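Local coordinates for CofB (Escherichia coli, PDB 5AX6), which serves as the trimeric minor pilin of the type IVb pilus CFA/III of enterotoxigenic bacteria and probably takes part in pilus assembly, at residues S82-I85 with F86-K90; Y101-S104 with K105-P109; S160-V163 with S164-E167; N356-A359 with S360-V363; Y470-N474 with P475-S479. One frame throughout, in Å; residues are numbered along the deposited sequence.

Interaction 1 of 5, residues S82-I85 with F86-K90; sequences STRI and FFTRK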
loop_
_atom_site.group_PDB
_atom_site.type_symbol
_atom_site.label_atom_id
_atom_site.label_comp_id
_atom_site.label_asym_id
_atom_site.label_seq_id
_atom_site.Cartn_x
_atom_site.Cartn_y
_atom_site.Cartn_z
ATOM N N SER A 82 19.175 41.009 16.682
ATOM C CA SER A 82 18.173 40.998 15.619
ATOM C C SER A 82 18.192 39.660 14.904
ATOM O O SER A 82 17.439 39.428 13.949
ATOM C CB SER A 82 18.437 42.132 14.628
ATOM O OG SER A 82 18.524 43.376 15.299
ATOM N N THR A 83 19.038 38.772 15.406
ATOM C CA THR A 83 19.370 37.529 14.721
ATOM C C THR A 83 18.163 36.681 14.350
ATOM O O THR A 83 18.179 36.008 13.319
ATOM C CB THR A 83 20.321 36.694 15.584
ATOM O OG1 THR A 83 21.518 37.454 15.787
ATOM C CG2 THR A 83 20.678 35.388 14.868
ATOM N N ARG A 84 17.109 36.715 15.165
ATOM C CA ARG A 84 15.969 35.844 14.893
ATOM C C ARG A 84 15.327 36.121 13.538
ATOM O O ARG A 84 14.795 35.205 12.900
ATOM C CB ARG A 84 14.908 35.956 16.003
ATOM C CG ARG A 84 13.937 34.777 15.972
ATOM C CD ARG A 84 12.847 34.838 17.054
ATOM N NE ARG A 84 12.061 33.601 17.063
ATOM C CZ ARG A 84 12.377 32.524 17.770
ATOM N NH1 ARG A 84 13.454 32.537 18.548
ATOM N NH2 ARG A 84 11.618 31.439 17.704
ATOM N N ILE A 85 15.379 37.366 13.075
ATOM C CA ILE A 85 14.715 37.696 11.815
ATOM C C ILE A 85 15.305 36.950 10.624
ATOM O O ILE A 85 14.603 36.679 9.656
ATOM C CB ILE A 85 14.746 39.216 11.525
ATOM C CG1 ILE A 85 16.131 39.665 11.076
ATOM C CG2 ILE A 85 14.266 40.007 12.756
ATOM C CD1 ILE A 85 16.158 41.081 10.535
ATOM N N PHE A 86 16.577 36.576 10.701
ATOM C CA PHE A 86 17.198 35.879 9.571
ATOM C C PHE A 86 16.874 34.384 9.520
ATOM O O PHE A 86 17.126 33.723 8.510
ATOM C CB PHE A 86 18.715 36.105 9.622
ATOM C CG PHE A 86 19.077 37.558 9.586
ATOM C CD1 PHE A 86 19.085 38.242 8.382
ATOM C CD2 PHE A 86 19.337 38.264 10.761
ATOM C CE1 PHE A 86 19.388 39.593 8.337
ATOM C CE2 PHE A 86 19.644 39.623 10.711
ATOM C CZ PHE A 86 19.661 40.280 9.503
ATOM N N PHE A 87 16.311 33.858 10.600
ATOM C CA PHE A 87 15.944 32.447 10.658
ATOM C C PHE A 87 14.438 32.256 10.746
ATOM O O PHE A 87 13.958 31.158 11.040
ATOM C CB PHE A 87 16.626 31.780 11.841
ATOM C CG PHE A 87 18.112 31.790 11.724
ATOM C CD1 PHE A 87 18.757 30.815 10.978
ATOM C CD2 PHE A 87 18.858 32.799 12.315
ATOM C CE1 PHE A 87 20.134 30.829 10.836
ATOM C CE2 PHE A 87 20.236 32.827 12.187
ATOM C CZ PHE A 87 20.881 31.837 11.439
ATOM N N THR A 88 13.700 33.329 10.488
ATOM C CA THR A 88 12.240 33.244 10.461
ATOM C C THR A 88 11.700 33.887 9.186
ATOM O O THR A 88 12.410 34.615 8.515
ATOM C CB THR A 88 11.606 33.907 11.705
ATOM O OG1 THR A 88 12.127 35.233 11.867
ATOM C CG2 THR A 88 11.922 33.083 12.950
ATOM N N ARG A 89 10.452 33.596 8.840
ATOM C CA ARG A 89 9.904 34.087 7.574
ATOM C C ARG A 89 9.914 35.605 7.472
ATOM O O ARG A 89 9.629 36.306 8.444
ATOM C CB ARG A 89 8.475 33.589 7.379
ATOM C CG ARG A 89 8.345 32.081 7.214
ATOM C CD ARG A 89 6.881 31.684 6.994
ATOM N NE ARG A 89 6.024 32.101 8.109
ATOM C CZ ARG A 89 5.151 33.108 8.062
ATOM N NH1 ARG A 89 5.007 33.820 6.952
ATOM N NH2 ARG A 89 4.421 33.409 9.135
ATOM N N LYS A 90 10.220 36.103 6.283
ATOM C CA LYS A 90 10.114 37.529 6.002
ATOM C C LYS A 90 8.719 38.064 6.365
ATOM O O LYS A 90 8.593 39.146 6.932
ATOM C CB LYS A 90 10.410 37.799 4.534
ATOM C CG LYS A 90 10.225 39.249 4.087
ATOM C CD LYS A 90 10.593 39.413 2.620
ATOM C CE LYS A 90 10.576 40.877 2.179
ATOM N NZ LYS A 90 11.679 41.674 2.801
HETATM O O HOH W 1 11.802 37.680 9.495
#
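Ile85 and Phe86, neighbours in sequence, run their side chains side by side in the same direction, and the isoleucine lies over one face of the phenylalanine ring. CG1 of Ile85 stands 3.6 Å from the centroid of the Phe86 ring, close enough to its normal to count as a CH-pi contact, while CD1 reaches on to CZ. CG1 sits between the backbone N and the carbonyl carbon (chi1 75°), a torsion that swings this branch forward over the ring of the next residue. With Phe86 cut back to alanine, the Ile85 CG1-CD1 arm would probably lose the surface it lies on, and a gap would open beside Pro53. Thr83 and Phe87 also point the same way; CG2 of Thr83 meets CE2 of Phe87 at 3.7 Å, and Thr83 O lies near the plane of that ring at its edge. The segment is a short helix-like turn in the long loop between strands 75-76 and 121-130 of the pilin domain, with Phe86 N bonded to Thr83 O at 3.1 Å. Arg84 O is gripped twice, by Phe87 N at 3.1 Å and by Thr88 OG1 at 2.9 Å, the two donors coming from opposite faces of the carbonyl plane. Thr88 crosses Arg84 at about a right angle, its CG2 4.0 Å from Arg84 CG. The extended arginine carries its guanidinium onward to a salt bridge with Glu17 of the N-terminal helix 4-25.

Interaction 2 of 5, residues Y101-S104 with K105-P109; sequences YEFS and KDYIP. With ACT (acetate ion), chain B.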
loop_
_atom_site.group_PDB
_atom_site.type_symbol
_atom_site.label_atom_id
_atom_site.label_comp_id
_atom_site.label_asym_id
_atom_site.label_seq_id
_atom_site.Cartn_x
_atom_site.Cartn_y
_atom_site.Cartn_z
ATOM N N TYR A 101 14.025 36.183 3.129
ATOM C CA TYR A 101 13.509 34.890 2.711
ATOM C C TYR A 101 12.160 34.545 3.309
ATOM O O TYR A 101 11.973 34.512 4.538
ATOM C CB TYR A 101 14.527 33.788 3.055
ATOM C CG TYR A 101 15.860 34.079 2.433
ATOM C CD1 TYR A 101 16.101 33.776 1.100
ATOM C CD2 TYR A 101 16.857 34.701 3.158
ATOM C CE1 TYR A 101 17.307 34.063 0.517
ATOM C CE2 TYR A 101 18.072 35.001 2.584
ATOM C CZ TYR A 101 18.288 34.677 1.264
ATOM O OH TYR A 101 19.490 34.972 0.688
ATOM N N GLU A 102 11.211 34.273 2.425
ATOM C CA GLU A 102 9.947 33.723 2.847
ATOM C C GLU A 102 10.027 32.207 2.813
ATOM O O GLU A 102 9.630 31.592 1.823
ATOM C CB GLU A 102 8.804 34.216 1.950
ATOM C CG GLU A 102 7.430 33.697 2.369
ATOM C CD GLU A 102 7.016 34.153 3.767
ATOM O OE1 GLU A 102 7.707 35.012 4.349
ATOM O OE2 GLU A 102 5.995 33.655 4.287
ATOM N N PHE A 103 10.557 31.605 3.878
ATOM C CA PHE A 103 10.577 30.147 3.986
ATOM C C PHE A 103 9.171 29.566 3.843
ATOM O O PHE A 103 8.202 30.148 4.327
ATOM C CB PHE A 103 11.212 29.727 5.313
ATOM C CG PHE A 103 12.533 30.396 5.574
ATOM C CD1 PHE A 103 13.605 30.180 4.727
ATOM C CD2 PHE A 103 12.696 31.255 6.650
ATOM C CE1 PHE A 103 14.823 30.797 4.949
ATOM C CE2 PHE A 103 13.915 31.875 6.879
ATOM C CZ PHE A 103 14.969 31.656 6.031
ATOM N N SER A 104 9.046 28.426 3.166
ATOM C CA SER A 104 7.718 27.848 2.923
ATOM C C SER A 104 7.122 27.272 4.190
ATOM O O SER A 104 5.913 27.109 4.284
ATOM C CB SER A 104 7.767 26.762 1.841
ATOM O OG SER A 104 8.589 25.684 2.243
ATOM N N LYS A 105 7.983 26.975 5.160
ATOM C CA LYS A 105 7.580 26.442 6.454
ATOM C C LYS A 105 8.313 27.202 7.548
ATOM O O LYS A 105 9.365 27.766 7.287
ATOM C CB LYS A 105 7.929 24.959 6.536
ATOM C CG LYS A 105 9.456 24.738 6.459
ATOM C CD LYS A 105 9.852 23.264 6.500
ATOM C CE LYS A 105 11.322 23.062 6.100
ATOM N NZ LYS A 105 11.604 21.618 5.821
ATOM N N ASP A 106 7.798 27.203 8.773
ATOM C CA ASP A 106 8.544 27.797 9.887
ATOM C C ASP A 106 9.504 26.792 10.515
ATOM O O ASP A 106 9.086 25.753 11.013
ATOM C CB ASP A 106 7.593 28.321 10.962
ATOM C CG ASP A 106 6.680 29.409 10.442
ATOM O OD1 ASP A 106 7.199 30.463 10.025
ATOM O OD2 ASP A 106 5.451 29.204 10.449
ATOM N N TYR A 107 10.793 27.100 10.504
ATOM C CA TYR A 107 11.744 26.261 11.227
ATOM C C TYR A 107 11.584 26.484 12.717
ATOM O O TYR A 107 11.554 25.541 13.509
ATOM C CB TYR A 107 13.170 26.571 10.783
ATOM C CG TYR A 107 13.399 26.228 9.338
ATOM C CD1 TYR A 107 13.784 24.937 8.954
ATOM C CD2 TYR A 107 13.214 27.180 8.350
ATOM C CE1 TYR A 107 13.988 24.618 7.615
ATOM C CE2 TYR A 107 13.409 26.873 7.012
ATOM C CZ TYR A 107 13.792 25.596 6.651
ATOM O OH TYR A 107 13.982 25.316 5.320
ATOM N N ILE A 108 11.495 27.758 13.089
ATOM C CA ILE A 108 11.168 28.153 14.447
ATOM C C ILE A 108 10.059 29.200 14.359
ATOM O O ILE A 108 9.887 29.830 13.320
ATOM C CB ILE A 108 12.385 28.731 15.197
ATOM C CG1 ILE A 108 12.904 29.979 14.480
ATOM C CG2 ILE A 108 13.495 27.672 15.307
ATOM C CD1 ILE A 108 14.126 30.634 15.155
ATOM N N PRO A 109 9.310 29.381 15.448
ATOM C CA PRO A 109 8.194 30.338 15.427
ATOM C C PRO A 109 8.647 31.778 15.191
ATOM O O PRO A 109 9.744 32.157 15.601
ATOM C CB PRO A 109 7.565 30.185 16.823
ATOM C CG PRO A 109 8.530 29.366 17.634
ATOM C CD PRO A 109 9.312 28.540 16.656
HETATM C C ACT B . 22.085 37.103 2.332
HETATM O O ACT B . 22.498 36.164 1.612
HETATM O OXT ACT B . 22.871 37.533 3.227
HETATM C CH3 ACT B . 20.714 37.670 2.102
HETATM O O HOH W 2 11.812 26.503 3.924
#
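Phe103 and Tyr107 form the tight half of this contact, an edge-to-face pair in which the tyrosine edge is turned toward the phenylalanine face. The ring planes stand at 83° and the centroids are 5.6 Å apart. CE2 of Tyr107 makes the approach, coming to 3.9 Å from CG of Phe103, an atom that lies in the plane of the tyrosine ring. CG of Phe103 lies anti to its carbonyl carbon (chi1 -50°), which turns the ring face to Tyr107. CB of Phe103 is 3.3 Å from Lys105 O. Both rings also meet Phe24 and touch Ile30, so this bend of the long loop between strands 75-76 and 121-130 covers the end of the pilin domain's N-terminal helix 4-25 and the strand 29-34 that follows it. The other half is looser and polar. One water donates to Tyr107 OH at 2.8 Å and accepts only a weak bond from Ser104 N, bridging the two segments. The tyrosine hydroxyl is also hydrogen-bonded to Glu27, which takes a salt bridge from the extended Lys105 as well; that lysine further packs against Arg240 of a neighbouring subunit. At the far end, Tyr101 OH makes a weak 3.4 Å bond to O of an acetate ion, probably from the crystallisation liquor, which Ser50 and Gly51 also hold.

Interaction 3 of 5, residues S160-V163 with S164-E167; sequences SNYV and SSLE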
loop_
_atom_site.group_PDB
_atom_site.type_symbol
_atom_site.label_atom_id
_atom_site.label_comp_id
_atom_site.label_asym_id
_atom_site.label_seq_id
_atom_site.Cartn_x
_atom_site.Cartn_y
_atom_site.Cartn_z
ATOM N N SER A 160 22.201 20.645 36.256
ATOM C CA SER A 160 22.143 19.186 36.303
ATOM C C SER A 160 20.703 18.681 36.310
ATOM O O SER A 160 20.388 17.648 35.707
ATOM C CB SER A 160 22.881 18.657 37.536
ATOM O OG SER A 160 22.537 17.301 37.792
ATOM N N ASN A 161 19.838 19.401 37.017
ATOM C CA ASN A 161 18.413 19.105 36.994
ATOM C C ASN A 161 17.888 19.339 35.585
ATOM O O ASN A 161 17.026 18.608 35.089
ATOM C CB ASN A 161 17.656 19.973 38.003
ATOM C CG ASN A 161 18.359 20.059 39.348
ATOM O OD1 ASN A 161 19.040 19.123 39.769
ATOM N ND2 ASN A 161 18.198 21.190 40.028
ATOM N N TYR A 162 18.443 20.361 34.940
ATOM C CA TYR A 162 18.021 20.750 33.604
ATOM C C TYR A 162 18.514 19.784 32.536
ATOM O O TYR A 162 17.843 19.583 31.528
ATOM C CB TYR A 162 18.503 22.165 33.290
ATOM C CG TYR A 162 17.455 23.214 33.548
ATOM C CD1 TYR A 162 16.336 23.312 32.730
ATOM C CD2 TYR A 162 17.581 24.108 34.603
ATOM C CE1 TYR A 162 15.366 24.271 32.957
ATOM C CE2 TYR A 162 16.617 25.072 34.840
ATOM C CZ TYR A 162 15.509 25.148 34.012
ATOM O OH TYR A 162 14.543 26.101 34.236
ATOM N N VAL A 163 19.680 19.184 32.750
ATOM C CA VAL A 163 20.216 18.249 31.768
ATOM C C VAL A 163 19.274 17.066 31.580
ATOM O O VAL A 163 19.054 16.594 30.463
ATOM C CB VAL A 163 21.611 17.738 32.164
ATOM C CG1 VAL A 163 21.987 16.536 31.312
ATOM C CG2 VAL A 163 22.648 18.848 32.011
ATOM N N SER A 164 18.703 16.589 32.678
ATOM C CA SER A 164 17.769 15.477 32.608
ATOM C C SER A 164 16.507 15.868 31.836
ATOM O O SER A 164 16.009 15.095 31.015
ATOM C CB SER A 164 17.404 14.992 34.015
ATOM O OG SER A 164 16.662 13.787 33.952
ATOM N N SER A 165 15.989 17.068 32.082
ATOM C CA SER A 165 14.793 17.488 31.362
ATOM C C SER A 165 15.129 17.851 29.907
ATOM O O SER A 165 14.308 17.644 29.019
ATOM C CB SER A 165 14.095 18.654 32.077
ATOM O OG SER A 165 14.876 19.829 32.074
ATOM N N LEU A 166 16.326 18.382 29.662
ATOM C CA LEU A 166 16.762 18.637 28.286
ATOM C C LEU A 166 16.883 17.337 27.500
ATOM O O LEU A 166 16.463 17.253 26.345
ATOM C CB LEU A 166 18.094 19.389 28.268
ATOM C CG LEU A 166 18.009 20.860 28.680
ATOM C CD1 LEU A 166 19.391 21.417 28.996
ATOM C CD2 LEU A 166 17.311 21.697 27.599
ATOM N N GLU A 167 17.441 16.309 28.132
ATOM C CA GLU A 167 17.620 15.031 27.458
ATOM C C GLU A 167 16.272 14.380 27.174
ATOM O O GLU A 167 16.071 13.768 26.123
ATOM C CB GLU A 167 18.511 14.108 28.292
ATOM C CG GLU A 167 19.996 14.408 28.138
ATOM C CD GLU A 167 20.856 13.694 29.166
ATOM O OE1 GLU A 167 20.298 13.167 30.152
ATOM O OE2 GLU A 167 22.094 13.671 28.990
#
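Ser165 holds its OG between the backbone N and the carbonyl carbon (chi1 66°), a torsion that folds the hydroxyl back to 3.0 Å from Tyr162 O, one turn earlier in helix 161-171 of the pilin domain. Leu166 and Glu167 instead carry CG anti to the carbonyl carbon, which lays both side chains back along the preceding turn. The contact is the first two turns of an alpha-helix, joined by regular i to i+4 bonds. Leu166 N reaches Tyr162 O at 2.7 Å, arriving nearly along the C=O axis, and Glu167 N reaches Val163 O at 2.8 Å, tilted 28° from the carbonyl plane. Tyr162 O is crowded: besides the amide and the serine hydroxyl, CG of Leu166 lies 3.1 Å from it. The serine hydroxyl also hydrogen-bonds with Ser11 on helix 4-25, so its bond to Tyr162 O is not settled; Tyr162 packs on the same helix against Arg6 and Arg7. One flank of the helix thus faces the N-terminal helix; Val163 touches Phe205, and Glu167 touches Phe177, both in loops. On the side chains of the turn, CD1 of the Tyr162 ring comes to 3.8 Å from Ser165 OG. Val163 and Glu167 lie side by side and point the same way, the glutamate extended beyond CG in a largely solvent-facing position. Val163 CG1 ends 3.7 Å from Glu167 OE2.

Interaction 4 of 5, residues N356-A359 with S360-V363; sequences NSNA and SDLV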
loop_
_atom_site.group_PDB
_atom_site.type_symbol
_atom_site.label_atom_id
_atom_site.label_comp_id
_atom_site.label_asym_id
_atom_site.label_seq_id
_atom_site.Cartn_x
_atom_site.Cartn_y
_atom_site.Cartn_z
ATOM N N ASN A 356 -39.311 -36.315 -6.407
ATOM C CA ASN A 356 -40.282 -37.422 -6.454
ATOM C C ASN A 356 -40.968 -37.472 -7.809
ATOM O O ASN A 356 -41.456 -36.456 -8.304
ATOM C CB ASN A 356 -41.321 -37.308 -5.331
ATOM C CG ASN A 356 -40.766 -37.745 -3.991
ATOM O OD1 ASN A 356 -39.783 -38.489 -3.932
ATOM N ND2 ASN A 356 -41.385 -37.288 -2.908
ATOM N N SER A 357 -41.011 -38.667 -8.403
ATOM C CA SER A 357 -41.451 -38.833 -9.785
ATOM C C SER A 357 -42.652 -39.774 -9.969
ATOM O O SER A 357 -43.526 -39.526 -10.801
ATOM C CB SER A 357 -40.280 -39.344 -10.625
ATOM O OG SER A 357 -40.625 -39.398 -11.990
ATOM N N ASN A 358 -42.685 -40.865 -9.217
ATOM C CA ASN A 358 -43.779 -41.815 -9.364
ATOM C C ASN A 358 -44.798 -41.668 -8.246
ATOM O O ASN A 358 -44.487 -41.135 -7.177
ATOM C CB ASN A 358 -43.248 -43.250 -9.418
ATOM C CG ASN A 358 -42.282 -43.558 -8.293
ATOM O OD1 ASN A 358 -42.630 -43.465 -7.113
ATOM N ND2 ASN A 358 -41.062 -43.944 -8.652
ATOM N N ALA A 359 -46.010 -42.152 -8.507
ATOM C CA ALA A 359 -47.154 -41.967 -7.619
ATOM C C ALA A 359 -46.895 -42.403 -6.180
ATOM O O ALA A 359 -47.340 -41.744 -5.245
ATOM C CB ALA A 359 -48.362 -42.711 -8.171
ATOM N N SER A 360 -46.188 -43.514 -5.997
ATOM C CA SER A 360 -45.999 -44.055 -4.651
ATOM C C SER A 360 -45.183 -43.105 -3.785
ATOM O O SER A 360 -45.445 -42.967 -2.591
ATOM C CB SER A 360 -45.330 -45.434 -4.698
ATOM O OG SER A 360 -44.008 -45.357 -5.195
ATOM N N ASP A 361 -44.199 -42.447 -4.390
ATOM C CA ASP A 361 -43.386 -41.476 -3.667
ATOM C C ASP A 361 -44.114 -40.142 -3.531
ATOM O O ASP A 361 -44.072 -39.511 -2.476
ATOM C CB ASP A 361 -42.041 -41.269 -4.369
ATOM C CG ASP A 361 -41.139 -42.491 -4.274
ATOM O OD1 ASP A 361 -41.188 -43.191 -3.238
ATOM O OD2 ASP A 361 -40.383 -42.748 -5.235
ATOM N N LEU A 362 -44.781 -39.737 -4.607
ATOM C CA LEU A 362 -45.408 -38.420 -4.715
ATOM C C LEU A 362 -46.640 -38.232 -3.839
ATOM O O LEU A 362 -46.807 -37.185 -3.213
ATOM C CB LEU A 362 -45.812 -38.145 -6.171
ATOM C CG LEU A 362 -44.822 -37.521 -7.153
ATOM C CD1 LEU A 362 -45.412 -37.528 -8.557
ATOM C CD2 LEU A 362 -44.476 -36.097 -6.731
ATOM N N VAL A 363 -47.530 -39.224 -3.821
ATOM C CA VAL A 363 -48.822 -39.002 -3.195
ATOM C C VAL A 363 -48.775 -39.299 -1.707
ATOM O O VAL A 363 -48.378 -40.389 -1.289
ATOM C CB VAL A 363 -49.937 -39.854 -3.845
ATOM C CG1 VAL A 363 -51.243 -39.678 -3.078
ATOM C CG2 VAL A 363 -50.115 -39.474 -5.302
HETATM O O HOH W 3 -40.145 -41.125 -7.405
#
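The carboxylate of Asp361 and the amide of Asn358 cross with their planes 41° apart, and the amide of Asn356 is turned 28° from the same carboxylate, its OD1 lying 3.6 Å from CB of Asp361. Asn358 OD1 takes Ser360 OG at 3.0 Å from above its carbonyl plane, and a weak bond from Asp361 N. Asn358 stands at the N-cap position of the short helix 359-362 in the C-terminal domain, and this weak second bond is its capping bond; CG, set between the backbone N and the carbonyl carbon (chi1 50°), turns the amide oxygen back over the first turn. Behind it Leu362 N binds Asn358 O at 2.9 Å, in the carbonyl plane, and Val363 N closes on Ala359 O. Beneath the turn, CD2 of Leu362 rests 3.7 Å from Asn356 CB. The main polar partner of Asn356 ND2 is Leu473 O, on the adjoining strand. A water donates to Asp361 OD2 at 2.7 Å and accepts from Ser357 N. Two acceptors, Asn358 OD1 and Asp361 OD2, lie only 3.0 Å apart, and the donors gathered round them, together with the helix N-terminus, probably offset their repulsion.

Interaction 5 of 5, residues Y470-N474 with P475-S479; sequences YVYLN and PKFLS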
loop_
_atom_site.group_PDB
_atom_site.type_symbol
_atom_site.label_atom_id
_atom_site.label_comp_id
_atom_site.label_asym_id
_atom_site.label_seq_id
_atom_site.Cartn_x
_atom_site.Cartn_y
_atom_site.Cartn_z
ATOM N N TYR A 470 -55.617 -34.239 -4.144
ATOM C CA TYR A 470 -54.311 -34.820 -3.898
ATOM C C TYR A 470 -53.422 -33.891 -3.092
ATOM O O TYR A 470 -53.524 -32.674 -3.202
ATOM C CB TYR A 470 -53.614 -35.145 -5.219
ATOM C CG TYR A 470 -54.207 -36.320 -5.955
ATOM C CD1 TYR A 470 -53.904 -37.624 -5.574
ATOM C CD2 TYR A 470 -55.059 -36.128 -7.033
ATOM C CE1 TYR A 470 -54.440 -38.708 -6.249
ATOM C CE2 TYR A 470 -55.600 -37.207 -7.719
ATOM C CZ TYR A 470 -55.289 -38.492 -7.319
ATOM O OH TYR A 470 -55.822 -39.562 -7.995
ATOM N N VAL A 471 -52.563 -34.482 -2.274
ATOM C CA VAL A 471 -51.459 -33.752 -1.669
ATOM C C VAL A 471 -50.179 -34.436 -2.112
ATOM O O VAL A 471 -50.023 -35.640 -1.914
ATOM C CB VAL A 471 -51.545 -33.717 -0.137
ATOM C CG1 VAL A 471 -50.301 -33.045 0.445
ATOM C CG2 VAL A 471 -52.818 -32.994 0.313
ATOM N N TYR A 472 -49.276 -33.678 -2.730
ATOM C CA TYR A 472 -48.035 -34.243 -3.236
ATOM C C TYR A 472 -46.860 -33.858 -2.335
ATOM O O TYR A 472 -46.822 -32.739 -1.797
ATOM C CB TYR A 472 -47.751 -33.757 -4.665
ATOM C CG TYR A 472 -48.781 -34.111 -5.717
ATOM C CD1 TYR A 472 -49.321 -35.393 -5.811
ATOM C CD2 TYR A 472 -49.189 -33.158 -6.648
ATOM C CE1 TYR A 472 -50.262 -35.703 -6.800
ATOM C CE2 TYR A 472 -50.117 -33.450 -7.623
ATOM C CZ TYR A 472 -50.649 -34.724 -7.701
ATOM O OH TYR A 472 -51.561 -34.997 -8.690
ATOM N N LEU A 473 -45.904 -34.779 -2.190
ATOM C CA LEU A 473 -44.674 -34.542 -1.443
ATOM C C LEU A 473 -43.466 -34.371 -2.362
ATOM O O LEU A 473 -43.205 -35.220 -3.206
ATOM C CB LEU A 473 -44.405 -35.701 -0.478
ATOM C CG LEU A 473 -43.076 -35.638 0.277
ATOM C CD1 LEU A 473 -43.091 -34.491 1.283
ATOM C CD2 LEU A 473 -42.772 -36.965 0.974
ATOM N N ASN A 474 -42.721 -33.280 -2.185
ATOM C CA ASN A 474 -41.472 -33.052 -2.917
ATOM C C ASN A 474 -41.502 -33.441 -4.395
ATOM O O ASN A 474 -40.711 -34.278 -4.834
ATOM C CB ASN A 474 -40.330 -33.810 -2.243
ATOM C CG ASN A 474 -40.152 -33.425 -0.790
ATOM O OD1 ASN A 474 -40.431 -32.292 -0.393
ATOM N ND2 ASN A 474 -39.691 -34.376 0.021
ATOM N N PRO A 475 -42.406 -32.834 -5.168
ATOM C CA PRO A 475 -42.648 -33.231 -6.561
ATOM C C PRO A 475 -41.659 -32.652 -7.588
ATOM O O PRO A 475 -41.220 -31.510 -7.454
ATOM C CB PRO A 475 -44.055 -32.698 -6.833
ATOM C CG PRO A 475 -44.233 -31.569 -5.895
ATOM C CD PRO A 475 -43.325 -31.775 -4.716
ATOM N N LYS A 476 -41.330 -33.445 -8.606
ATOM C CA LYS A 476 -40.426 -33.005 -9.671
ATOM C C LYS A 476 -41.032 -31.886 -10.507
ATOM O O LYS A 476 -40.328 -31.252 -11.306
ATOM C CB LYS A 476 -40.062 -34.172 -10.595
ATOM C CG LYS A 476 -41.291 -34.796 -11.256
ATOM C CD LYS A 476 -40.909 -35.795 -12.330
ATOM C CE LYS A 476 -42.165 -36.386 -12.973
ATOM N NZ LYS A 476 -41.860 -37.521 -13.882
ATOM N N PHE A 477 -42.333 -31.655 -10.353
ATOM C CA PHE A 477 -42.971 -30.561 -11.078
ATOM C C PHE A 477 -43.170 -29.331 -10.188
ATOM O O PHE A 477 -44.095 -28.531 -10.382
ATOM C CB PHE A 477 -44.302 -31.008 -11.711
ATOM C CG PHE A 477 -45.141 -31.910 -10.843
ATOM C CD1 PHE A 477 -46.009 -31.379 -9.898
ATOM C CD2 PHE A 477 -45.095 -33.296 -11.006
ATOM C CE1 PHE A 477 -46.807 -32.216 -9.109
ATOM C CE2 PHE A 477 -45.887 -34.137 -10.218
ATOM C CZ PHE A 477 -46.742 -33.593 -9.277
ATOM N N LEU A 478 -42.264 -29.188 -9.224
ATOM C CA LEU A 478 -42.104 -27.966 -8.442
ATOM C C LEU A 478 -40.615 -27.694 -8.395
ATOM O O LEU A 478 -39.837 -28.563 -7.994
ATOM C CB LEU A 478 -42.673 -28.105 -7.022
ATOM C CG LEU A 478 -42.390 -26.935 -6.075
ATOM C CD1 LEU A 478 -43.039 -25.661 -6.599
ATOM C CD2 LEU A 478 -42.862 -27.219 -4.629
ATOM N N SER A 479 -40.198 -26.509 -8.829
ATOM C CA SER A 479 -38.784 -26.179 -8.754
ATOM C C SER A 479 -38.603 -24.839 -8.074
ATOM O O SER A 479 -39.521 -24.023 -8.045
ATOM C CB SER A 479 -38.142 -26.167 -10.142
ATOM O OG SER A 479 -38.682 -25.136 -10.949
#
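The chain leaves strand 468-473 through Asn474, whose backbone has left-handed helical angles, and turns from Pro475 to Leu478 in a type I beta turn closed by Leu478 N to Pro475 O at 3.1 Å. This is the connection between two strands of different antiparallel sheets of the C-terminal domain, 468-473 and 478-487. Across it Tyr472 and Phe477 make an offset edge-to-face pair, the phenylalanine edge directed at the tyrosine face. Their planes stand at 83° and their centroids are 5.3 Å apart. Phe477 has CG between the backbone N and the carbonyl carbon (chi1 40°), which brings its ring back beneath the turn toward the strand. Pro475 lines the inner side, its CB over one face of the Phe477 ring and its CG 4.3 Å from Tyr472 CB. Leu362 of helix 359-362 packs on both Pro475 and Phe477, while Tyr472 meets the ring of Tyr419 and sends its hydroxyl to Asp411 O. Losing the ring of Tyr472 to a serine is likely to leave the Phe477 edge without its opposing face and Asp411 O without that hydroxyl. The side chain of Asn474 turns elsewhere, hydrogen-bonded to Ala457 N and Lys378 O. The closest approach of the two rings is at the phenylalanine rim, where CE1 of Phe477 lies 3.6 Å from CD2 of Tyr472.

How the interactions relate
Interactions 1, 2 and 3 belong to the pilin domain and interactions 4 and 5 to the C-terminal domain, with about 83 to 98 Å between the centres of contacts in different domains. Interactions 1 and 2 lie on one long loop and meet through Arg89, which salt-bridges both Glu102 and Asp106. Interaction 3 stands about 28 Å from either, yet all three reach helix 4-25. Interactions 4 and 5 are 8 Å apart, joined by a probable hydrogen bond from Leu473 N to Leu362 O. Interaction 5 is buried and aromatic; interactions 1 and 2 also use rings but are only partly buried, while interactions 3 and 4, partly buried too, rely mainly on helix and capping bonds.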